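PLP-Dependent L-Arginine Hydroxylase MppP (Streptomyces wadayamensis, PDB 6C9B) catalyses the pyridoxal-phosphate-dependent oxidation of L-arginine as an oxidase rather than an oxygenase, and binds its product 4-hydroxy-2-ketoarginine. Local coordinates at residues Gln13-Ala18 against Met350-Leu355; Ser21-Ala26 against Glu363-Val368; Val287-Leu292 against Ser308-Ala313. All coordinates share one frame; numbering follows the deposited sequence.

Contact 1: residues Gln13-Ala18 against Met350-Leu355. With EGV ((4S)-5-carbamimidamido-4-hydroxy-2-oxopentanoic acid), chain F.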
loop_
_atom_site.group_PDB
_atom_site.type_symbol
_atom_site.label_atom_id
_atom_site.label_comp_id
_atom_site.label_asym_id
_atom_site.label_seq_id
_atom_site.Cartn_x
_atom_site.Cartn_y
_atom_site.Cartn_z
ATOM N N GLN B 13 -15.167 -3.645 -5.910
ATOM C CA GLN B 13 -15.788 -2.851 -6.968
ATOM C C GLN B 13 -17.243 -2.519 -6.647
ATOM O O GLN B 13 -17.728 -1.450 -7.040
ATOM C CB GLN B 13 -15.642 -3.580 -8.307
ATOM C CG GLN B 13 -14.164 -3.656 -8.738
ATOM C CD GLN B 13 -13.989 -4.248 -10.106
ATOM O OE1 GLN B 13 -14.961 -4.418 -10.829
ATOM N NE2 GLN B 13 -12.745 -4.569 -10.477
ATOM N N TRP B 14 -17.943 -3.389 -5.909
ATOM C CA TRP B 14 -19.238 -2.991 -5.349
ATOM C C TRP B 14 -19.074 -1.876 -4.327
ATOM O O TRP B 14 -19.947 -1.004 -4.203
ATOM C CB TRP B 14 -19.927 -4.174 -4.675
ATOM C CG TRP B 14 -20.491 -5.182 -5.601
ATOM C CD1 TRP B 14 -19.950 -6.395 -5.928
ATOM C CD2 TRP B 14 -21.731 -5.088 -6.311
ATOM N NE1 TRP B 14 -20.777 -7.057 -6.805
ATOM C CE2 TRP B 14 -21.876 -6.275 -7.057
ATOM C CE3 TRP B 14 -22.729 -4.114 -6.388
ATOM C CZ2 TRP B 14 -22.981 -6.512 -7.874
ATOM C CZ3 TRP B 14 -23.823 -4.351 -7.199
ATOM C CH2 TRP B 14 -23.942 -5.540 -7.932
ATOM N N GLU B 15 -17.972 -1.895 -3.573
ATOM C CA GLU B 15 -17.768 -0.877 -2.551
ATOM C C GLU B 15 -17.422 0.484 -3.154
ATOM O O GLU B 15 -17.736 1.505 -2.546
ATOM C CB GLU B 15 -16.692 -1.333 -1.560
ATOM C CG GLU B 15 -17.123 -2.589 -0.777
ATOM C CD GLU B 15 -16.059 -3.139 0.172
ATOM O OE1 GLU B 15 -14.883 -2.748 0.091
ATOM O OE2 GLU B 15 -16.416 -3.963 1.031
ATOM N N TYR B 16 -16.786 0.536 -4.337
ATOM C CA TYR B 16 -16.507 1.833 -4.961
ATOM C C TYR B 16 -17.788 2.631 -5.155
ATOM O O TYR B 16 -17.786 3.869 -5.061
ATOM C CB TYR B 16 -15.818 1.658 -6.326
ATOM C CG TYR B 16 -14.414 1.103 -6.257
ATOM C CD1 TYR B 16 -13.556 1.483 -5.241
ATOM C CD2 TYR B 16 -13.947 0.200 -7.211
ATOM C CE1 TYR B 16 -12.261 0.983 -5.160
ATOM C CE2 TYR B 16 -12.652 -0.319 -7.137
ATOM C CZ TYR B 16 -11.815 0.074 -6.103
ATOM O OH TYR B 16 -10.529 -0.432 -5.993
ATOM N N LEU B 17 -18.882 1.937 -5.469
ATOM C CA LEU B 17 -20.134 2.599 -5.820
ATOM C C LEU B 17 -20.718 3.365 -4.645
ATOM O O LEU B 17 -21.527 4.284 -4.849
ATOM C CB LEU B 17 -21.145 1.559 -6.309
ATOM C CG LEU B 17 -20.761 0.723 -7.533
ATOM C CD1 LEU B 17 -21.752 -0.416 -7.707
ATOM C CD2 LEU B 17 -20.710 1.579 -8.780
ATOM N N ALA B 18 -20.313 3.009 -3.425
ATOM C CA ALA B 18 -20.875 3.569 -2.201
ATOM C C ALA B 18 -20.028 4.671 -1.579
ATOM O O ALA B 18 -20.541 5.419 -0.743
ATOM C CB ALA B 18 -21.058 2.462 -1.148
ATOM N N MET B 350 -28.181 -13.333 0.170
ATOM C CA MET B 350 -27.736 -12.503 1.280
ATOM C C MET B 350 -27.153 -11.179 0.794
ATOM O O MET B 350 -26.587 -11.083 -0.304
ATOM C CB MET B 350 -26.697 -13.225 2.113
ATOM C CG MET B 350 -27.271 -14.412 2.846
ATOM S SD MET B 350 -25.970 -15.264 3.777
ATOM C CE MET B 350 -25.258 -16.319 2.512
ATOM N N VAL B 351 -27.295 -10.152 1.640
ATOM C CA VAL B 351 -26.498 -8.933 1.543
ATOM C C VAL B 351 -25.774 -8.731 2.863
ATOM O O VAL B 351 -26.156 -9.273 3.902
ATOM C CB VAL B 351 -27.323 -7.670 1.210
ATOM C CG1 VAL B 351 -28.043 -7.826 -0.099
ATOM C CG2 VAL B 351 -28.300 -7.382 2.293
ATOM N N ARG B 352 -24.742 -7.902 2.821
ATOM C CA ARG B 352 -23.955 -7.567 4.002
ATOM C C ARG B 352 -24.105 -6.082 4.291
ATOM O O ARG B 352 -24.049 -5.257 3.376
ATOM C CB ARG B 352 -22.467 -7.916 3.815
ATOM C CG ARG B 352 -21.713 -8.019 5.123
ATOM C CD ARG B 352 -20.190 -8.039 4.925
ATOM N NE ARG B 352 -19.708 -6.720 4.504
ATOM C CZ ARG B 352 -18.420 -6.372 4.433
ATOM N NH1 ARG B 352 -18.087 -5.152 4.046
ATOM N NH2 ARG B 352 -17.460 -7.238 4.745
ATOM N N ILE B 353 -24.300 -5.756 5.569
ATOM C CA ILE B 353 -24.477 -4.391 6.066
ATOM C C ILE B 353 -23.302 -4.028 6.966
ATOM O O ILE B 353 -22.931 -4.806 7.853
ATOM C CB ILE B 353 -25.796 -4.276 6.852
ATOM C CG1 ILE B 353 -26.973 -4.578 5.936
ATOM C CG2 ILE B 353 -25.956 -2.911 7.496
ATOM C CD1 ILE B 353 -28.282 -4.711 6.705
ATOM N N ALA B 354 -22.729 -2.845 6.744
ATOM C CA ALA B 354 -21.651 -2.325 7.575
ATOM C C ALA B 354 -22.197 -1.681 8.838
ATOM O O ALA B 354 -23.093 -0.834 8.778
ATOM C CB ALA B 354 -20.843 -1.277 6.807
ATOM N N LEU B 355 -21.648 -2.077 9.984
ATOM C CA LEU B 355 -22.110 -1.591 11.279
ATOM C C LEU B 355 -21.224 -0.488 11.857
ATOM O O LEU B 355 -21.645 0.195 12.801
ATOM C CB LEU B 355 -22.184 -2.740 12.277
ATOM C CG LEU B 355 -23.131 -3.897 11.934
ATOM C CD1 LEU B 355 -23.098 -4.902 13.069
ATOM C CD2 LEU B 355 -24.563 -3.421 11.699
HETATM C C10 EGV F . -14.654 -5.066 3.764
HETATM C C02 EGV F . -11.085 -2.996 0.853
HETATM C C03 EGV F . -9.591 -4.347 -0.622
HETATM C C06 EGV F . -11.365 -3.814 2.098
HETATM C C07 EGV F . -12.852 -4.231 2.047
HETATM C C09 EGV F . -13.260 -5.213 3.175
HETATM N N01 EGV F . -10.885 -3.817 -0.332
HETATM N N04 EGV F . -9.397 -5.138 -1.782
HETATM N N05 EGV F . -8.589 -4.134 0.204
HETATM O O08 EGV F . -11.136 -3.055 3.215
HETATM O O11 EGV F . -14.901 -5.730 4.753
HETATM O O12 EGV F . -15.504 -4.302 3.267
HETATM O O13 EGV F . -12.509 -6.087 3.598
#
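E15 and R352 meet in the active site, beside the carboxylate end of the bound product EGV, which R352 grips. E15 comes from helix 11-16 and R352 from strand 350-354. Their backbones stay well apart, and the CA of E15 lies 10.9 Å from the CA of A354. The two long side chains reach across this gap, and the ligand carboxylate lies close to both. The guanidinium of R352 presents its NH1 and NH2 edge to the ligand. C10 of EGV lies at that edge and in the guanidinium plane. R352 NH1 donates to EGV O12 at 2.8 Å, with an N-H...O angle of 160°. R352 NH2 donates to EGV O11 at 3.0 Å and 158°. This two-pronged grip fixes the rotation of the carboxylate. It is consistent with the carboxylate-binding arginine of class I aminotransferases. The R352 chain runs extended and then bends at chi3 (71°), which turns the guanidinium to the ligand. R352 NH1 also donates to A26 O, so it has a second partner.

E15 approaches the guanidinium obliquely. E15 OE2 is 3.6 Å from R352 NH1, a long salt bridge. E15 OE2 also lies only 2.4 Å from EGV O12, a very short approach. E15 OE1 lies beside the carbon chain of the ligand, 3.2 Å from EGV C07. The chain of E15 is extended beyond CG, which carries the carboxylate to the ligand.

E15 and R352 both also touch L334 of strand 331-335. Strand 350-354 lies between that strand and 309-314, and I353 packs on V288 of helix 256-291. Helix 11-16 meets the second subunit, where Y16 OH is hydrogen-bonded to L251 O of that subunit.

Contact 2: residues Ser21-Ala26 against Glu363-Val368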
loop_
_atom_site.group_PDB
_atom_site.type_symbol
_atom_site.label_atom_id
_atom_site.label_comp_id
_atom_site.label_asym_id
_atom_site.label_seq_id
_atom_site.Cartn_x
_atom_site.Cartn_y
_atom_site.Cartn_z
ATOM N N SER B 21 -21.449 8.239 -1.076
ATOM C CA SER B 21 -22.863 8.317 -0.741
ATOM C C SER B 21 -23.049 8.493 0.761
ATOM O O SER B 21 -22.281 7.966 1.570
ATOM C CB SER B 21 -23.598 7.058 -1.211
ATOM O OG SER B 21 -24.801 6.870 -0.483
ATOM N N GLU B 22 -24.091 9.245 1.127
ATOM C CA GLU B 22 -24.398 9.454 2.536
ATOM C C GLU B 22 -24.826 8.160 3.220
ATOM O O GLU B 22 -24.549 7.966 4.411
ATOM C CB GLU B 22 -25.494 10.523 2.673
ATOM C CG GLU B 22 -25.066 11.919 2.184
ATOM C CD GLU B 22 -26.247 12.815 1.804
ATOM O OE1 GLU B 22 -27.375 12.560 2.277
ATOM O OE2 GLU B 22 -26.044 13.776 1.027
ATOM N N LEU B 23 -25.497 7.264 2.495
ATOM C CA LEU B 23 -25.984 6.035 3.096
ATOM C C LEU B 23 -25.172 4.865 2.576
ATOM O O LEU B 23 -25.717 3.889 2.053
ATOM C CB LEU B 23 -27.477 5.853 2.827
ATOM C CG LEU B 23 -28.296 7.025 3.382
ATOM C CD1 LEU B 23 -29.746 6.878 3.006
ATOM C CD2 LEU B 23 -28.195 7.114 4.895
ATOM N N ASN B 24 -23.858 4.984 2.713
ATOM C CA ASN B 24 -22.938 3.882 2.437
ATOM C C ASN B 24 -22.995 2.938 3.635
ATOM O O ASN B 24 -22.631 3.320 4.750
ATOM C CB ASN B 24 -21.540 4.448 2.180
ATOM C CG ASN B 24 -20.415 3.414 2.316
ATOM O OD1 ASN B 24 -20.644 2.211 2.451
ATOM N ND2 ASN B 24 -19.173 3.906 2.299
ATOM N N ILE B 25 -23.536 1.728 3.433
ATOM C CA ILE B 25 -23.454 0.664 4.442
ATOM C C ILE B 25 -22.807 -0.555 3.795
ATOM O O ILE B 25 -23.140 -1.711 4.098
ATOM C CB ILE B 25 -24.833 0.336 5.052
ATOM C CG1 ILE B 25 -25.876 0.083 3.947
ATOM C CG2 ILE B 25 -25.258 1.466 5.984
ATOM C CD1 ILE B 25 -27.146 -0.593 4.449
ATOM N N ALA B 26 -21.838 -0.297 2.922
ATOM C CA ALA B 26 -21.195 -1.327 2.128
ATOM C C ALA B 26 -19.821 -1.695 2.682
ATOM O O ALA B 26 -19.661 -2.769 3.274
ATOM C CB ALA B 26 -21.052 -0.891 0.666
ATOM N N GLU B 363 -29.573 3.516 10.862
ATOM C CA GLU B 363 -31.008 3.392 11.092
ATOM C C GLU B 363 -31.786 3.748 9.833
ATOM O O GLU B 363 -32.715 3.032 9.438
ATOM C CB GLU B 363 -31.443 4.307 12.251
ATOM C CG GLU B 363 -31.825 3.603 13.540
ATOM C CD GLU B 363 -31.831 4.534 14.758
ATOM O OE1 GLU B 363 -31.594 5.754 14.600
ATOM O OE2 GLU B 363 -32.064 4.036 15.879
ATOM N N LYS B 364 -31.428 4.870 9.197
ATOM C CA LYS B 364 -32.138 5.287 7.992
ATOM C C LYS B 364 -32.020 4.239 6.903
ATOM O O LYS B 364 -32.998 3.936 6.212
ATOM C CB LYS B 364 -31.600 6.619 7.473
ATOM C CG LYS B 364 -31.986 7.832 8.265
ATOM C CD LYS B 364 -31.408 9.095 7.610
ATOM C CE LYS B 364 -32.169 10.350 8.013
ATOM N NZ LYS B 364 -33.520 10.424 7.380
ATOM N N SER B 365 -30.807 3.698 6.710
ATOM C CA SER B 365 -30.575 2.725 5.649
ATOM C C SER B 365 -31.384 1.453 5.847
ATOM O O SER B 365 -31.909 0.889 4.878
ATOM C CB SER B 365 -29.091 2.377 5.583
ATOM O OG SER B 365 -28.343 3.532 5.306
ATOM N N VAL B 366 -31.447 0.946 7.078
ATOM C CA VAL B 366 -32.171 -0.300 7.298
ATOM C C VAL B 366 -33.675 -0.086 7.345
ATOM O O VAL B 366 -34.422 -1.046 7.146
ATOM C CB VAL B 366 -31.697 -1.018 8.574
ATOM C CG1 VAL B 366 -30.180 -1.168 8.551
ATOM C CG2 VAL B 366 -32.151 -0.294 9.830
ATOM N N GLN B 367 -34.155 1.139 7.593
ATOM C CA GLN B 367 -35.581 1.381 7.414
ATOM C C GLN B 367 -35.941 1.316 5.940
ATOM O O GLN B 367 -36.999 0.784 5.573
ATOM C CB GLN B 367 -35.984 2.731 8.012
ATOM C CG GLN B 367 -36.037 2.747 9.528
ATOM C CD GLN B 367 -37.037 1.738 10.099
ATOM O OE1 GLN B 367 -38.122 1.534 9.544
ATOM N NE2 GLN B 367 -36.669 1.104 11.210
ATOM N N VAL B 368 -35.062 1.845 5.083
ATOM C CA VAL B 368 -35.239 1.707 3.642
ATOM C C VAL B 368 -35.233 0.238 3.256
ATOM O O VAL B 368 -36.070 -0.214 2.467
ATOM C CB VAL B 368 -34.146 2.483 2.882
ATOM C CG1 VAL B 368 -34.255 2.245 1.375
ATOM C CG2 VAL B 368 -34.242 3.961 3.170
#
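L23 and I25 receive S365 between them where the edge of a mixed sheet meets helix 359-372. This is the smaller sheet of a class I aminotransferase fold, and the weakly bonded strand 23-24 is its outermost strand on this side. The nearest backbone approach is 6.2 Å, from L23 CA to S365 CA.

S365 has OG anti to its own carbonyl carbon, chi1 -61°. That torsion puts OG against L23, while CB, whose place the backbone sets, lies against I25. S365 OG lies 3.5 Å from L23 CB and also rests against L23 CD2. These are packing contacts. The hydroxyl has its polar partner within its own helix, where it is hydrogen-bonded to P361 O. It can therefore sit against aliphatic groups without losing a polar partner.

I25 takes the less usual conformation, with CG1 between the backbone N and the carbonyl carbon, chi1 51°. CG1 then extends to I25 CD1, which touches S365 CB at 3.7 Å. The CG2 branch of I25 covers the same serine and comes 3.8 Å from S365 OG. L23 has an extended side chain, and L23 CD2 lies 4.3 Å from K364 CB. Only the start of K364 takes part, and its chain then leads away.

V331 of the neighbouring strand 331-335 touches L23, I25 and S365. Further along helix 359-372, V366 packs on V288 and A291 of helix 256-291.

Two turns shape the strand segment. An ST turn has S21 OG accepting from L23 N. In the Asx turn that follows, N24 OD1 accepts from A26 N at 2.8 Å, with the donor nearly along the C=O axis.

Contact 3: residues Val287-Leu292 against Ser308-Ala313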
loop_
_atom_site.group_PDB
_atom_site.type_symbol
_atom_site.label_atom_id
_atom_site.label_comp_id
_atom_site.label_asym_id
_atom_site.label_seq_id
_atom_site.Cartn_x
_atom_site.Cartn_y
_atom_site.Cartn_z
ATOM N N VAL B 287 -30.034 -2.493 16.305
ATOM C CA VAL B 287 -30.999 -1.694 15.547
ATOM C C VAL B 287 -31.278 -2.363 14.214
ATOM O O VAL B 287 -32.419 -2.352 13.740
ATOM C CB VAL B 287 -30.587 -0.209 15.364
ATOM C CG1 VAL B 287 -29.464 0.231 16.271
ATOM C CG2 VAL B 287 -30.313 0.149 13.916
ATOM N N VAL B 288 -30.259 -2.997 13.609
ATOM C CA VAL B 288 -30.479 -3.694 12.341
ATOM C C VAL B 288 -31.462 -4.840 12.530
ATOM O O VAL B 288 -32.388 -5.013 11.733
ATOM C CB VAL B 288 -29.154 -4.198 11.745
ATOM C CG1 VAL B 288 -29.423 -5.048 10.516
ATOM C CG2 VAL B 288 -28.258 -3.032 11.405
ATOM N N ARG B 289 -31.258 -5.659 13.568
ATOM C CA ARG B 289 -32.097 -6.840 13.742
ATOM C C ARG B 289 -33.511 -6.451 14.153
ATOM O O ARG B 289 -34.482 -7.043 13.673
ATOM C CB ARG B 289 -31.452 -7.794 14.750
ATOM C CG ARG B 289 -30.144 -8.372 14.217
ATOM C CD ARG B 289 -29.534 -9.424 15.083
ATOM N NE ARG B 289 -28.334 -9.959 14.445
ATOM C CZ ARG B 289 -27.546 -10.878 14.987
ATOM N NH1 ARG B 289 -27.816 -11.375 16.190
ATOM N NH2 ARG B 289 -26.498 -11.301 14.323
ATOM N N ARG B 290 -33.643 -5.400 14.967
ATOM C CA ARG B 290 -34.964 -4.891 15.334
ATOM C C ARG B 290 -35.711 -4.342 14.118
ATOM O O ARG B 290 -36.936 -4.476 14.023
ATOM C CB ARG B 290 -34.800 -3.809 16.410
ATOM C CG ARG B 290 -36.085 -3.190 16.946
ATOM C CD ARG B 290 -35.781 -2.208 18.085
ATOM N NE ARG B 290 -34.851 -2.786 19.058
ATOM C CZ ARG B 290 -33.598 -2.382 19.273
ATOM N NH1 ARG B 290 -33.078 -1.353 18.612
ATOM N NH2 ARG B 290 -32.862 -3.008 20.181
ATOM N N ALA B 291 -35.002 -3.690 13.192
ATOM C CA ALA B 291 -35.671 -3.081 12.044
ATOM C C ALA B 291 -36.185 -4.135 11.071
ATOM O O ALA B 291 -37.225 -3.947 10.430
ATOM C CB ALA B 291 -34.723 -2.122 11.333
ATOM N N LEU B 292 -35.454 -5.234 10.925
ATOM C CA LEU B 292 -35.778 -6.305 9.985
ATOM C C LEU B 292 -36.394 -7.479 10.717
ATOM O O LEU B 292 -36.071 -8.653 10.505
ATOM C CB LEU B 292 -34.523 -6.710 9.228
ATOM C CG LEU B 292 -33.867 -5.491 8.587
ATOM C CD1 LEU B 292 -32.542 -5.910 7.986
ATOM C CD2 LEU B 292 -34.772 -4.899 7.520
ATOM N N SER B 308 -18.081 -6.202 12.985
ATOM C CA SER B 308 -18.617 -4.917 12.562
ATOM C C SER B 308 -19.354 -4.985 11.240
ATOM O O SER B 308 -19.669 -3.945 10.666
ATOM C CB SER B 308 -17.503 -3.882 12.442
ATOM O OG SER B 308 -16.555 -4.282 11.449
ATOM N N VAL B 309 -19.615 -6.182 10.729
ATOM C CA VAL B 309 -20.450 -6.350 9.555
ATOM C C VAL B 309 -21.517 -7.392 9.878
ATOM O O VAL B 309 -21.344 -8.240 10.752
ATOM C CB VAL B 309 -19.628 -6.747 8.318
ATOM C CG1 VAL B 309 -18.603 -5.665 7.996
ATOM C CG2 VAL B 309 -18.899 -8.117 8.539
ATOM N N GLU B 310 -22.634 -7.315 9.153
ATOM C CA GLU B 310 -23.794 -8.151 9.451
ATOM C C GLU B 310 -24.397 -8.683 8.162
ATOM O O GLU B 310 -24.829 -7.903 7.310
ATOM C CB GLU B 310 -24.844 -7.344 10.240
ATOM C CG GLU B 310 -26.145 -8.058 10.529
ATOM C CD GLU B 310 -26.056 -9.083 11.661
ATOM O OE1 GLU B 310 -24.946 -9.372 12.159
ATOM O OE2 GLU B 310 -27.113 -9.615 12.042
ATOM N N ARG B 311 -24.514 -10.003 8.061
ATOM C CA ARG B 311 -25.210 -10.636 6.943
ATOM C C ARG B 311 -26.702 -10.709 7.224
ATOM O O ARG B 311 -27.133 -10.990 8.346
ATOM C CB ARG B 311 -24.691 -12.053 6.692
ATOM C CG ARG B 311 -23.224 -12.124 6.290
ATOM C CD ARG B 311 -22.916 -13.474 5.670
ATOM N NE ARG B 311 -23.040 -14.565 6.628
ATOM C CZ ARG B 311 -22.897 -15.848 6.300
ATOM N NH1 ARG B 311 -22.660 -16.165 5.042
ATOM N NH2 ARG B 311 -23.013 -16.805 7.215
ATOM N N VAL B 312 -27.489 -10.468 6.182
ATOM C CA VAL B 312 -28.937 -10.601 6.234
ATOM C C VAL B 312 -29.353 -11.493 5.067
ATOM O O VAL B 312 -28.914 -11.280 3.933
ATOM C CB VAL B 312 -29.638 -9.228 6.172
ATOM C CG1 VAL B 312 -29.294 -8.509 4.927
ATOM C CG2 VAL B 312 -31.146 -9.405 6.280
ATOM N N ALA B 313 -30.165 -12.508 5.344
ATOM C CA ALA B 313 -30.647 -13.428 4.328
ATOM C C ALA B 313 -32.115 -13.175 4.047
ATOM O O ALA B 313 -32.875 -12.752 4.926
ATOM C CB ALA B 313 -30.489 -14.887 4.759
#
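The last turn of the long helix 256-291 lies on the sheet strand 309-314, and R289, V288 and L292 of the helix end meet E310 and V312 of the strand. The polar part is a salt bridge between R289 and E310. R289 stretches out fully from CG to NE, and the side chains of R289 and E310 cross at about a right angle. E310 OE2 lies at the edge of the guanidinium, in its plane. E310 OE2 accepts from R289 NE at 2.7 Å and from R289 NH2 at 2.9 Å. The place of OE2 is less sure, because it comes too close to another atom of the model. E310 OE1 adds a weak bond from R289 NH2 at 3.3 Å. The carboxylate plane is turned 42° from the guanidinium plane, so the pairing is not flat.

E310 leaves the strand with CG anti to its backbone N, and the chain bends at chi2 (77°) to bring the carboxylate round to R289. R285, one turn earlier in the helix, forms a salt bridge to E310 OE1. The acid is thus gripped by two arginines. R289 has further acceptors, with NH2 bonded to D302 O and NH1 to P303 O. These carbonyls belong to the link between strands 298-299 and 309-314. Those two strands pair antiparallel at the edge of the sheet. R289 ties the helix end to that link.

The rest of the contact is apolar. V288 CG1 comes 4.5 Å from E310 CG. L292, just past the end of helix 256-291, crosses V312 at about a right angle. L292 CD1 meets V312 CG2 at 4.1 Å, and V298 touches both residues.

All three contacts reach the same mixed sheet. Contact 1 is buried and lies at the product pocket, so its chemistry is charged and shared with the ligand. Contact 3 is also buried but away from the annotated sites. Its salt bridge joins protein to protein, beside a small apolar patch. Contact 2 is partly exposed at the sheet edge and is packing alone. Contacts 1 and 3 use neighbouring strands, and I353 N is probably hydrogen-bonded to E310 O. Between contacts 1 and 2, A354 N is probably hydrogen-bonded to I25 O. Contacts 2 and 3 share the seam between helices 359-372 and 256-291, where E363 packs on V287.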